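Local structure of citryl-spermidine/3,4-dihydroxybenzoyl-citryl-spermidine:spermidine ligase (Bacillus anthracis, 3TO3) at residues F103-F108 against S120-L125; V111-T116 against R575-D580; R295-V300 against R371-H376; V344-E349 against I455-F460. The protein catalyses the ATP-dependent condensation of spermidine with citryl-spermidine intermediates in the biosynthesis of the siderophore petrobactin. All coordinates share one frame; numbering follows the deposited sequence. Where two conformers were deposited one is given.

The four contacts form two pairs on opposite sides of the chain's centre. Contacts 1 and 2 share helix 115-138, and their centres are about 11 Å apart. F121 CD2 of contact 1 lies 3.4 Å from L577 CD2 of contact 2. These contacts lie away from the ATP and magnesium sites, although the side chain of L125 is about 12 Å from the ATP. Contacts 3 and 4 share one mixed sheet and both touch the ATP. Their polar join is D459, whose OD1 lies 2.9 Å from R371 NH1. The centres of contacts 1 and 2 lie about 36 to 39 Å from those of contacts 3 and 4, which are nested in the loop closed by contact 2.

Contact 1: F103-F108 against S120-L125; sequences FLEEVF and SFIHEL
L104 packs against F121, I122 and L125 in an antiparallel helical hairpin. Helix 100-110 forms one arm and helix 115-138 returns along the other. The N-to-C directions of the two short segments differ by 151°. The backbones are nearest at L104 and I122, where the CA atoms are 7.5 Å apart.

The tight part is built round one methyl group. L104 points its CB at the facing helix, and its CD1 is anti to CA (chi2 -178°). This carries the CD1 methyl out between the three partners. L104 CD1 meets L125 CD1 at 3.6 Å, and the two side chains cross at about a right angle. The same methyl reaches I122 CG1 at 3.9 Å. Here the side chains slide past each other in opposite directions. L125 also serves its own helix, because its CD1 sits 3.8 Å above one face of the F121 ring, offset toward the rim. L31 of helix 18-37 touches L104, F121 and L125, so a third helix joins this buried cluster.

The other side is looser. E105 is partly exposed and starts off to one side. Its carboxylate lies nearer, but E105 OE2 is still 4.5 Å from I122 CD1. No hydrogen bond links the two segments, and the buried area is small, 181 Å² in all. The joint is therefore apolar packing between neighbouring helices. At the F121 ring, L104 CD1 approaches obliquely and lies 4.0 Å from CD2 and 4.1 Å from CE2.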
# COMPACT_ATOMS: atom_id res chain seq x y z
N PHE B 103 -0.66 -13.66 -19.36
CA PHE B 103 -1.65 -13.37 -20.39
C PHE B 103 -1.61 -11.86 -20.67
O PHE B 103 -1.40 -11.43 -21.80
CB PHE B 103 -3.06 -13.84 -19.99
CG PHE B 103 -4.14 -13.35 -20.92
CD1 PHE B 103 -4.30 -13.91 -22.18
CD2 PHE B 103 -4.97 -12.29 -20.55
CE1 PHE B 103 -5.28 -13.44 -23.06
CE2 PHE B 103 -5.94 -11.81 -21.43
CZ PHE B 103 -6.09 -12.39 -22.69
N LEU B 104 -1.77 -11.03 -19.64
CA LEU B 104 -1.80 -9.58 -19.87
C LEU B 104 -0.47 -9.03 -20.39
O LEU B 104 -0.44 -8.16 -21.26
CB LEU B 104 -2.30 -8.82 -18.63
CG LEU B 104 -3.81 -8.94 -18.36
CD1 LEU B 104 -4.23 -8.11 -17.16
CD2 LEU B 104 -4.60 -8.48 -19.55
N GLU B 105 0.65 -9.52 -19.86
CA GLU B 105 1.94 -9.04 -20.35
C GLU B 105 2.14 -9.35 -21.84
O GLU B 105 2.61 -8.51 -22.59
CB GLU B 105 3.11 -9.60 -19.53
CG GLU B 105 3.33 -8.84 -18.24
CD GLU B 105 4.07 -9.65 -17.19
OE1 GLU B 105 4.45 -10.82 -17.47
OE2 GLU B 105 4.24 -9.11 -16.07
N GLU B 106 1.77 -10.56 -22.26
CA GLU B 106 2.00 -10.98 -23.65
C GLU B 106 1.07 -10.24 -24.61
O GLU B 106 1.48 -9.76 -25.66
CB GLU B 106 1.92 -12.51 -23.77
CG GLU B 106 2.93 -13.19 -22.86
CD GLU B 106 3.12 -14.69 -23.09
OE1 GLU B 106 2.14 -15.38 -23.44
OE2 GLU B 106 4.26 -15.19 -22.90
N VAL B 107 -0.19 -10.13 -24.24
CA VAL B 107 -1.15 -9.40 -25.03
C VAL B 107 -0.84 -7.90 -25.16
O VAL B 107 -1.07 -7.29 -26.20
CB VAL B 107 -2.56 -9.65 -24.43
CG1 VAL B 107 -3.55 -8.58 -24.84
CG2 VAL B 107 -3.01 -11.01 -24.87
N PHE B 108 -0.29 -7.30 -24.12
CA PHE B 108 0.06 -5.88 -24.17
C PHE B 108 1.49 -5.55 -24.66
O PHE B 108 1.93 -4.39 -24.61
CB PHE B 108 -0.37 -5.15 -22.89
CG PHE B 108 -1.89 -5.12 -22.71
CD1 PHE B 108 -2.70 -4.52 -23.66
CD2 PHE B 108 -2.49 -5.71 -21.62
CE1 PHE B 108 -4.09 -4.51 -23.52
CE2 PHE B 108 -3.89 -5.69 -21.46
CZ PHE B 108 -4.69 -5.09 -22.42
N SER B 120 -0.85 -2.11 -11.72
CA SER B 120 -1.94 -2.07 -10.74
C SER B 120 -3.09 -3.01 -11.08
O SER B 120 -3.62 -3.72 -10.22
CB SER B 120 -2.48 -0.66 -10.63
OG SER B 120 -1.46 0.15 -10.09
N PHE B 121 -3.49 -3.00 -12.34
CA PHE B 121 -4.59 -3.83 -12.80
C PHE B 121 -4.27 -5.31 -12.60
O PHE B 121 -5.11 -6.07 -12.10
CB PHE B 121 -4.89 -3.51 -14.26
CG PHE B 121 -6.12 -4.18 -14.80
CD1 PHE B 121 -7.30 -4.19 -14.07
CD2 PHE B 121 -6.11 -4.77 -16.04
CE1 PHE B 121 -8.46 -4.79 -14.57
CE2 PHE B 121 -7.24 -5.38 -16.56
CZ PHE B 121 -8.43 -5.37 -15.82
N ILE B 122 -3.06 -5.73 -12.98
CA ILE B 122 -2.64 -7.12 -12.80
C ILE B 122 -2.71 -7.49 -11.32
O ILE B 122 -3.21 -8.58 -10.98
CB ILE B 122 -1.20 -7.34 -13.26
CG1 ILE B 122 -1.15 -7.62 -14.76
CG2 ILE B 122 -0.57 -8.50 -12.51
CD1 ILE B 122 0.21 -7.25 -15.39
N HIS B 123 -2.25 -6.57 -10.46
CA HIS B 123 -2.25 -6.77 -9.01
C HIS B 123 -3.68 -6.95 -8.49
O HIS B 123 -3.93 -7.80 -7.65
CB HIS B 123 -1.61 -5.59 -8.28
CG HIS B 123 -1.54 -5.76 -6.79
ND1 HIS B 123 -0.99 -6.87 -6.19
CD2 HIS B 123 -1.94 -4.94 -5.79
CE1 HIS B 123 -1.04 -6.73 -4.88
NE2 HIS B 123 -1.61 -5.57 -4.61
N GLU B 124 -4.61 -6.16 -9.01
CA GLU B 124 -5.99 -6.26 -8.58
C GLU B 124 -6.64 -7.53 -9.02
O GLU B 124 -7.50 -8.08 -8.30
CB GLU B 124 -6.80 -5.07 -9.12
CG GLU B 124 -6.54 -3.84 -8.34
CD GLU B 124 -7.10 -2.61 -9.01
OE1 GLU B 124 -8.27 -2.71 -9.48
OE2 GLU B 124 -6.38 -1.58 -9.06
N LEU B 125 -6.27 -7.98 -10.22
CA LEU B 125 -6.78 -9.24 -10.75
C LEU B 125 -6.31 -10.42 -9.88
O LEU B 125 -7.08 -11.32 -9.59
CB LEU B 125 -6.39 -9.45 -12.22
CG LEU B 125 -7.18 -8.50 -13.13
CD1 LEU B 125 -6.71 -8.58 -14.57
CD2 LEU B 125 -8.65 -8.83 -13.08

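Contact 2: V111-T116 against R575-D580; sequences VNVEQT and RRLYID
The flat phenol of Y578 meets V113 and N112 obliquely with its hydroxyl end. V113 CG1 lies 3.4 Å from Y578 OH, and the two side chains cross at about a right angle. N112 O is 3.1 Å from the same Y578 OH. The Y578 CB points away from the facing segment, yet the hydroxyl end of the ring reaches V113.

Next to the ring, V113 CG1 also touches L577 CB at 3.8 Å. L577 O accepts a hydrogen bond from E114 N at 3.2 Å, with a nearly straight N-H...O angle of 165°. E114 is the N-cap residue of helix 115-138. Its side chain bends at chi2, and E114 CG rests against I579 CG1 at 3.7 Å.

The contact ties the turn between two helices to the loop that follows strand 566-570, far along the chain. F108 of helix 100-110 touches both V113 and L577. This is a surface contact. One main-chain hydrogen bond joins the two loops, and apolar packing makes up most of the rest, without any charge pair across them.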
# COMPACT_ATOMS: atom_id res chain seq x y z
N VAL B 111 -0.24 -4.66 -27.99
CA VAL B 111 -1.15 -3.52 -27.89
C VAL B 111 -0.69 -2.58 -26.77
O VAL B 111 -0.57 -3.00 -25.64
CB VAL B 111 -2.59 -4.03 -27.59
CG1 VAL B 111 -3.48 -2.91 -27.03
CG2 VAL B 111 -3.19 -4.65 -28.84
N ASN B 112 -0.46 -1.31 -27.07
CA ASN B 112 0.08 -0.41 -26.04
C ASN B 112 -0.85 0.07 -24.92
O ASN B 112 -1.98 0.52 -25.17
CB ASN B 112 0.77 0.79 -26.68
CG ASN B 112 1.99 1.23 -25.89
OD1 ASN B 112 1.91 2.13 -25.05
ND2 ASN B 112 3.11 0.56 -26.13
N VAL B 113 -0.38 -0.05 -23.67
CA VAL B 113 -1.09 0.53 -22.54
C VAL B 113 -0.13 1.29 -21.61
O VAL B 113 1.06 1.30 -21.83
CB VAL B 113 -1.92 -0.52 -21.74
CG1 VAL B 113 -3.11 -1.03 -22.57
CG2 VAL B 113 -1.04 -1.69 -21.29
N GLU B 114 -0.66 1.94 -20.57
CA GLU B 114 0.21 2.57 -19.60
C GLU B 114 0.70 1.50 -18.63
O GLU B 114 -0.08 0.87 -17.91
CB GLU B 114 -0.51 3.73 -18.88
CG GLU B 114 0.29 4.39 -17.76
CD GLU B 114 1.56 5.07 -18.25
OE1 GLU B 114 1.52 5.64 -19.37
OE2 GLU B 114 2.59 5.03 -17.53
N GLN B 115 2.02 1.31 -18.62
CA GLN B 115 2.69 0.26 -17.86
C GLN B 115 2.30 0.28 -16.40
O GLN B 115 1.95 -0.73 -15.82
CB GLN B 115 4.20 0.47 -17.94
CG GLN B 115 4.98 -0.68 -17.34
CD GLN B 115 4.60 -1.99 -18.01
OE1 GLN B 115 4.71 -2.12 -19.23
NE2 GLN B 115 4.13 -2.96 -17.21
N THR B 116 2.41 1.47 -15.83
CA THR B 116 1.95 1.76 -14.49
C THR B 116 0.51 1.27 -14.24
O THR B 116 0.25 0.60 -13.24
CB THR B 116 2.03 3.27 -14.25
OG1 THR B 116 3.25 3.56 -13.58
CG2 THR B 116 0.86 3.77 -13.43
N ARG B 575 -10.67 2.11 -18.79
CA ARG B 575 -10.29 3.16 -17.86
C ARG B 575 -9.15 2.74 -16.92
O ARG B 575 -8.40 3.59 -16.43
CB ARG B 575 -11.53 3.61 -17.08
CG ARG B 575 -11.34 4.90 -16.31
CD ARG B 575 -12.65 5.64 -16.23
NE ARG B 575 -13.76 4.77 -16.62
CZ ARG B 575 -14.97 5.20 -16.94
NH1 ARG B 575 -15.92 4.34 -17.29
NH2 ARG B 575 -15.24 6.50 -16.93
N ARG B 576 -9.00 1.44 -16.69
CA ARG B 576 -8.01 0.92 -15.77
C ARG B 576 -6.66 0.76 -16.43
O ARG B 576 -5.67 0.48 -15.74
CB ARG B 576 -8.42 -0.46 -15.24
CG ARG B 576 -9.89 -0.60 -14.94
CD ARG B 576 -10.15 -0.70 -13.45
NE ARG B 576 -10.42 -2.07 -13.05
CZ ARG B 576 -11.61 -2.67 -13.18
NH1 ARG B 576 -12.64 -2.00 -13.70
NH2 ARG B 576 -11.77 -3.94 -12.80
N LEU B 577 -6.64 0.80 -17.77
CA LEU B 577 -5.37 0.70 -18.52
C LEU B 577 -4.74 2.01 -19.04
O LEU B 577 -3.70 1.96 -19.70
CB LEU B 577 -5.51 -0.31 -19.66
CG LEU B 577 -6.19 -1.60 -19.19
CD1 LEU B 577 -6.71 -2.35 -20.37
CD2 LEU B 577 -5.26 -2.46 -18.34
N TYR B 578 -5.39 3.16 -18.82
CA TYR B 578 -4.87 4.44 -19.35
C TYR B 578 -4.94 5.56 -18.33
O TYR B 578 -5.89 5.62 -17.54
CB TYR B 578 -5.61 4.85 -20.64
CG TYR B 578 -5.46 3.84 -21.73
CD1 TYR B 578 -4.40 3.90 -22.63
CD2 TYR B 578 -6.34 2.78 -21.83
CE1 TYR B 578 -4.24 2.94 -23.61
CE2 TYR B 578 -6.19 1.81 -22.80
CZ TYR B 578 -5.15 1.89 -23.69
OH TYR B 578 -5.01 0.92 -24.65
N ILE B 579 -3.93 6.43 -18.31
CA ILE B 579 -4.00 7.62 -17.48
C ILE B 579 -5.02 8.52 -18.16
O ILE B 579 -6.06 8.87 -17.60
CB ILE B 579 -2.64 8.37 -17.46
CG1 ILE B 579 -1.52 7.51 -16.84
CG2 ILE B 579 -2.77 9.72 -16.77
CD1 ILE B 579 -1.53 7.42 -15.30
N ASP B 580 -4.74 8.81 -19.42
CA ASP B 580 -5.54 9.73 -20.20
C ASP B 580 -5.97 9.00 -21.45
O ASP B 580 -5.22 8.18 -21.99
CB ASP B 580 -4.70 10.97 -20.57
CG ASP B 580 -5.09 12.21 -19.76
OD1 ASP B 580 -6.31 12.45 -19.57
OD2 ASP B 580 -4.17 12.95 -19.33

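Contact 3: R295-V300 against R371-H376; sequences RPYVKV and RESVHH. With ATP (adenosine-5'-triphosphate), chain E.
Y297 and R371 form an antiparallel hydrogen-bonded pair at the end of two neighbouring strands. Y297 N donates to R371 O at 2.8 Å, and R371 N returns a bond to Y297 O at 3.0 Å. The tyrosine side chain carries much of the remaining contact. Chi1 of -49° sets its CG beside the backbone N, anti to the carbonyl carbon. The ring lies against 371-374. Y297 CD2 packs on R371 CG at 3.7 Å. E372 O comes in at the ring edge, 3.1 Å from Y297 CE2. At the far end Y297 OH accepts V374 N at 3.1 Å, with an angle of 169°. S373 CB also touches R295 O at 3.4 Å.

The next shell holds these groups in place. S373 OG accepts H375 N in an ST turn and is also bonded to P293 O. R371 bends at chi3, and its NH1 makes salt bridges to D459 and E349. K299, an ATP-binding residue, is extended toward the nucleotide. Its NZ donates to O2B, although the position of NZ is less certain. D459 OD1 is a shared partner of K299 and R371. If NZ is placed correctly, it would offset the repulsion of these two cations beside the phosphates.

Outside this, strand 297-306 lies between strands 286-289 and 367-371, both antiparallel to it. V298 pairs through its backbone with L287, and K299 with I369. P296 packs on W370 and on F350 of strand 345-355, the next strand of the mixed sheet.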
# COMPACT_ATOMS: atom_id res chain seq x y z
N ARG B 295 -32.89 -0.64 13.43
CA ARG B 295 -32.00 0.50 13.48
C ARG B 295 -31.35 0.72 12.12
O ARG B 295 -31.25 -0.19 11.30
CB ARG B 295 -30.97 0.27 14.57
CG ARG B 295 -31.64 0.23 15.95
CD ARG B 295 -31.66 1.62 16.56
NE ARG B 295 -30.28 2.07 16.72
CZ ARG B 295 -29.45 1.55 17.62
NH1 ARG B 295 -29.91 0.61 18.44
NH2 ARG B 295 -28.18 1.97 17.70
N PRO B 296 -30.95 1.96 11.85
CA PRO B 296 -30.38 2.33 10.55
C PRO B 296 -29.01 1.67 10.29
O PRO B 296 -28.29 1.32 11.22
CB PRO B 296 -30.20 3.85 10.67
CG PRO B 296 -30.03 4.09 12.17
CD PRO B 296 -30.98 3.08 12.80
N TYR B 297 -28.69 1.52 9.01
CA TYR B 297 -27.37 1.13 8.56
C TYR B 297 -26.42 2.31 8.71
O TYR B 297 -26.84 3.48 8.77
CB TYR B 297 -27.36 0.75 7.07
CG TYR B 297 -28.44 -0.22 6.62
CD1 TYR B 297 -28.32 -1.59 6.85
CD2 TYR B 297 -29.56 0.24 5.91
CE1 TYR B 297 -29.32 -2.49 6.42
CE2 TYR B 297 -30.54 -0.62 5.48
CZ TYR B 297 -30.43 -1.99 5.73
OH TYR B 297 -31.44 -2.81 5.27
N VAL B 298 -25.13 1.99 8.74
CA VAL B 298 -24.06 2.95 8.81
C VAL B 298 -23.19 2.73 7.59
O VAL B 298 -22.73 1.60 7.31
CB VAL B 298 -23.28 2.73 10.10
CG1 VAL B 298 -22.47 3.89 10.40
CG2 VAL B 298 -24.24 2.58 11.23
N LYS B 299 -23.00 3.80 6.82
CA LYS B 299 -22.08 3.75 5.70
C LYS B 299 -20.88 4.60 6.08
O LYS B 299 -21.03 5.82 6.30
CB LYS B 299 -22.73 4.24 4.40
CG LYS B 299 -21.82 4.23 3.18
CD LYS B 299 -22.60 4.55 1.90
CE LYS B 299 -21.83 4.15 0.66
NZ LYS B 299 -22.55 4.55 -0.60
N VAL B 300 -19.72 3.96 6.19
CA VAL B 300 -18.56 4.65 6.76
C VAL B 300 -17.36 4.62 5.84
O VAL B 300 -17.29 3.80 4.93
CB VAL B 300 -18.19 4.07 8.13
CG1 VAL B 300 -19.29 4.33 9.12
CG2 VAL B 300 -17.94 2.55 8.02
N ARG B 371 -28.51 5.32 7.14
CA ARG B 371 -29.56 5.04 6.17
C ARG B 371 -30.68 4.18 6.79
O ARG B 371 -30.40 3.33 7.64
CB ARG B 371 -28.96 4.39 4.92
CG ARG B 371 -29.88 3.48 4.18
CD ARG B 371 -29.44 3.32 2.73
NE ARG B 371 -28.20 2.58 2.57
CZ ARG B 371 -27.27 2.89 1.67
NH1 ARG B 371 -27.43 3.92 0.86
NH2 ARG B 371 -26.17 2.16 1.57
N GLU B 372 -31.93 4.42 6.38
CA GLU B 372 -33.08 3.67 6.91
C GLU B 372 -32.92 2.18 6.66
O GLU B 372 -32.56 1.77 5.56
CB GLU B 372 -34.40 4.09 6.25
CG GLU B 372 -34.89 5.47 6.55
CD GLU B 372 -36.21 5.77 5.83
OE1 GLU B 372 -36.30 5.50 4.60
OE2 GLU B 372 -37.15 6.27 6.52
N SER B 373 -33.22 1.37 7.67
CA SER B 373 -33.25 -0.09 7.51
C SER B 373 -34.40 -0.48 6.61
O SER B 373 -35.50 0.03 6.78
CB SER B 373 -33.52 -0.75 8.86
OG SER B 373 -33.50 -2.16 8.73
N VAL B 374 -34.16 -1.38 5.67
CA VAL B 374 -35.26 -1.88 4.83
C VAL B 374 -36.37 -2.55 5.67
O VAL B 374 -37.53 -2.62 5.25
CB VAL B 374 -34.76 -2.88 3.77
CG1 VAL B 374 -34.54 -4.24 4.40
CG2 VAL B 374 -35.75 -2.99 2.66
N HIS B 375 -36.03 -3.03 6.86
CA HIS B 375 -37.04 -3.64 7.75
C HIS B 375 -38.12 -2.69 8.25
O HIS B 375 -39.19 -3.13 8.63
CB HIS B 375 -36.38 -4.37 8.91
CG HIS B 375 -35.50 -5.49 8.47
ND1 HIS B 375 -36.01 -6.67 8.00
CD2 HIS B 375 -34.16 -5.58 8.37
CE1 HIS B 375 -35.01 -7.46 7.65
NE2 HIS B 375 -33.87 -6.82 7.87
N HIS B 376 -37.81 -1.40 8.25
CA HIS B 376 -38.77 -0.34 8.52
C HIS B 376 -39.95 -0.50 7.56
O HIS B 376 -41.11 -0.34 7.95
CB HIS B 376 -38.06 1.01 8.32
CG HIS B 376 -38.92 2.22 8.57
ND1 HIS B 376 -40.14 2.41 7.96
CD2 HIS B 376 -38.69 3.33 9.32
CE1 HIS B 376 -40.65 3.57 8.36
NE2 HIS B 376 -39.79 4.14 9.18
PB ATP E . -21.57 1.33 -1.76
O1B ATP E . -20.72 1.27 -0.52
O2B ATP E . -21.43 2.68 -2.41
O3B ATP E . -23.07 1.04 -1.38
PA ATP E . -19.75 0.17 -3.41
O1A ATP E . -18.77 0.85 -2.48
O2A ATP E . -19.79 0.81 -4.79
O3A ATP E . -21.17 0.22 -2.79
O5' ATP E . -19.30 -1.33 -3.54
C5' ATP E . -20.22 -2.33 -3.76
C4' ATP E . -19.72 -3.57 -4.24
O4' ATP E . -20.80 -4.34 -4.87
C3' ATP E . -18.71 -3.35 -5.30
O3' ATP E . -17.51 -3.91 -4.94
C2' ATP E . -19.26 -4.01 -6.50
O2' ATP E . -18.27 -4.59 -7.24
C1' ATP E . -20.17 -5.03 -5.90
N9 ATP E . -21.11 -5.64 -6.81
C8 ATP E . -21.28 -6.97 -6.94
N7 ATP E . -22.23 -7.17 -7.86
C5 ATP E . -22.68 -5.98 -8.32
C6 ATP E . -23.64 -5.61 -9.26
N6 ATP E . -24.38 -6.63 -9.96
N1 ATP E . -23.86 -4.30 -9.51
C2 ATP E . -23.16 -3.35 -8.84
N3 ATP E . -22.22 -3.67 -7.93
C4 ATP E . -21.96 -4.98 -7.64

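Contact 4: V344-E349 against I455-F460; sequences VILLKE and IALKDF. With ATP (adenosine-5'-triphosphate), chain E.
I345 and L346 pair in parallel with A456 and L457, joining strands 345-355 and 451-457 of the mixed sheet that carries the ATP site.

Three backbone hydrogen bonds make the pairing. I345 N donates to I455 O in an almost perfectly straight bond (179°). L457 N donates to I345 O, and L347 N to L457 O. A CA-H...O contact from A456 CA to I345 O, 3.2 Å, adds to them.

Apolar packing covers both faces. On one, I345 CB meets A456 CB at 3.6 Å. On the other, L346 CD2 touches L457 CD1 at 3.6 Å and also reaches F460 CZ at 4.0 Å. L328 of helix 315-333 covers L346 and F460.

Polar contacts take over beyond the paired residues. E349 OE2 accepts F460 N at 3.0 Å on its syn side, with the donor 25° out of the carboxylate plane. E349 OE2 also lies near the like-charged D459 OD1, with R371 as a common partner. K458 NZ makes a salt bridge to D459 OD2 at 3.6 Å and is bonded to Q441 O.

D459 belongs to the magnesium site with Q441 and N442, and it lines the ATP pocket. D459 OD2 is 2.5 Å from ATP O3B. E349 is thus a second-shell residue here, gripping the backbone next to D459. A water bridges the two chains. It donates to L347 O and E349 OE2, and accepts D459 N at 2.8 Å.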
# COMPACT_ATOMS: atom_id res chain seq x y z
N VAL B 344 -42.96 2.37 -4.48
CA VAL B 344 -41.52 2.41 -4.39
C VAL B 344 -41.04 2.81 -3.00
O VAL B 344 -41.59 3.71 -2.38
CB VAL B 344 -41.00 3.46 -5.37
CG1 VAL B 344 -39.49 3.59 -5.24
CG2 VAL B 344 -41.39 3.07 -6.79
N ILE B 345 -40.01 2.13 -2.50
CA ILE B 345 -39.38 2.46 -1.23
C ILE B 345 -38.07 3.18 -1.53
O ILE B 345 -37.31 2.70 -2.36
CB ILE B 345 -39.02 1.20 -0.46
CG1 ILE B 345 -40.26 0.38 -0.16
CG2 ILE B 345 -38.23 1.52 0.82
CD1 ILE B 345 -39.92 -1.07 0.11
N LEU B 346 -37.81 4.33 -0.91
CA LEU B 346 -36.48 4.95 -1.01
C LEU B 346 -35.81 4.88 0.36
O LEU B 346 -36.31 5.49 1.29
CB LEU B 346 -36.59 6.40 -1.45
CG LEU B 346 -37.24 6.65 -2.81
CD1 LEU B 346 -37.18 8.11 -3.11
CD2 LEU B 346 -36.55 5.89 -3.90
N LEU B 347 -34.72 4.14 0.52
CA LEU B 347 -34.15 4.07 1.87
C LEU B 347 -33.39 5.38 2.06
O LEU B 347 -32.38 5.64 1.39
CB LEU B 347 -33.20 2.88 2.01
CG LEU B 347 -33.83 1.52 1.71
CD1 LEU B 347 -32.78 0.44 1.74
CD2 LEU B 347 -34.98 1.23 2.72
N LYS B 348 -33.86 6.19 3.00
CA LYS B 348 -33.40 7.56 3.06
C LYS B 348 -32.04 7.59 3.75
O LYS B 348 -31.86 6.92 4.77
CB LYS B 348 -34.40 8.45 3.81
CG LYS B 348 -35.74 8.66 3.09
CD LYS B 348 -36.64 9.63 3.90
CE LYS B 348 -38.15 9.45 3.60
NZ LYS B 348 -38.83 8.29 4.29
N GLU B 349 -31.11 8.37 3.20
CA GLU B 349 -29.87 8.60 3.90
C GLU B 349 -30.24 9.86 4.67
O GLU B 349 -30.09 10.97 4.18
CB GLU B 349 -28.79 8.88 2.82
CG GLU B 349 -28.41 7.58 2.02
CD GLU B 349 -27.87 7.77 0.60
OE1 GLU B 349 -27.50 8.87 0.16
OE2 GLU B 349 -27.83 6.77 -0.13
N ILE B 455 -40.22 -2.30 -5.43
CA ILE B 455 -38.78 -2.06 -5.44
C ILE B 455 -38.30 -1.06 -4.36
O ILE B 455 -39.00 -0.09 -4.02
CB ILE B 455 -38.32 -1.58 -6.83
CG1 ILE B 455 -36.85 -1.92 -7.04
CG2 ILE B 455 -38.59 -0.10 -7.03
CD1 ILE B 455 -36.60 -3.42 -6.87
N ALA B 456 -37.12 -1.29 -3.80
CA ALA B 456 -36.55 -0.36 -2.83
C ALA B 456 -35.23 0.09 -3.39
O ALA B 456 -34.49 -0.72 -3.93
CB ALA B 456 -36.35 -1.03 -1.50
N LEU B 457 -34.94 1.38 -3.29
CA LEU B 457 -33.74 1.94 -3.92
C LEU B 457 -32.87 2.55 -2.86
O LEU B 457 -33.36 3.03 -1.83
CB LEU B 457 -34.12 2.98 -4.97
CG LEU B 457 -35.10 2.46 -6.03
CD1 LEU B 457 -35.93 3.58 -6.58
CD2 LEU B 457 -34.34 1.74 -7.13
N LYS B 458 -31.57 2.50 -3.07
CA LYS B 458 -30.62 3.04 -2.11
C LYS B 458 -29.41 3.60 -2.84
O LYS B 458 -29.32 3.47 -4.06
CB LYS B 458 -30.20 1.99 -1.08
CG LYS B 458 -29.61 0.68 -1.66
CD LYS B 458 -29.22 -0.24 -0.48
CE LYS B 458 -28.42 -1.50 -0.92
NZ LYS B 458 -27.05 -1.16 -1.44
N ASP B 459 -28.48 4.18 -2.06
CA ASP B 459 -27.28 4.85 -2.54
C ASP B 459 -27.53 5.99 -3.54
O ASP B 459 -27.22 5.85 -4.72
CB ASP B 459 -26.27 3.85 -3.11
CG ASP B 459 -25.55 3.06 -2.02
OD1 ASP B 459 -25.23 3.65 -0.96
OD2 ASP B 459 -25.32 1.85 -2.21
N PHE B 460 -28.14 7.07 -3.06
CA PHE B 460 -28.37 8.34 -3.78
C PHE B 460 -27.21 9.35 -3.76
O PHE B 460 -26.99 10.09 -4.71
CB PHE B 460 -29.64 9.01 -3.24
CG PHE B 460 -30.75 8.03 -3.04
CD1 PHE B 460 -31.10 7.17 -4.07
CD2 PHE B 460 -31.37 7.89 -1.80
CE1 PHE B 460 -32.12 6.24 -3.89
CE2 PHE B 460 -32.37 6.95 -1.61
CZ PHE B 460 -32.75 6.12 -2.65
PB ATP E . -21.57 1.33 -1.76
O1B ATP E . -20.72 1.27 -0.52
O2B ATP E . -21.43 2.68 -2.41
O3B ATP E . -23.07 1.04 -1.38
PA ATP E . -19.75 0.17 -3.41
O1A ATP E . -18.77 0.85 -2.48
O2A ATP E . -19.79 0.81 -4.79
O3A ATP E . -21.17 0.22 -2.79
O5' ATP E . -19.30 -1.33 -3.54
C5' ATP E . -20.22 -2.33 -3.76
C4' ATP E . -19.72 -3.57 -4.24
O4' ATP E . -20.80 -4.34 -4.87
C3' ATP E . -18.71 -3.35 -5.30
O3' ATP E . -17.51 -3.91 -4.94
C2' ATP E . -19.26 -4.01 -6.50
O2' ATP E . -18.27 -4.59 -7.24
C1' ATP E . -20.17 -5.03 -5.90
N9 ATP E . -21.11 -5.64 -6.81
C8 ATP E . -21.28 -6.97 -6.94
N7 ATP E . -22.23 -7.17 -7.86
C5 ATP E . -22.68 -5.98 -8.32
C6 ATP E . -23.64 -5.61 -9.26
N6 ATP E . -24.38 -6.63 -9.96
N1 ATP E . -23.86 -4.30 -9.51
C2 ATP E . -23.16 -3.35 -8.84
N3 ATP E . -22.22 -3.67 -7.93
C4 ATP E . -21.96 -4.98 -7.64
O HOH W 1 -30.02 5.00 0.11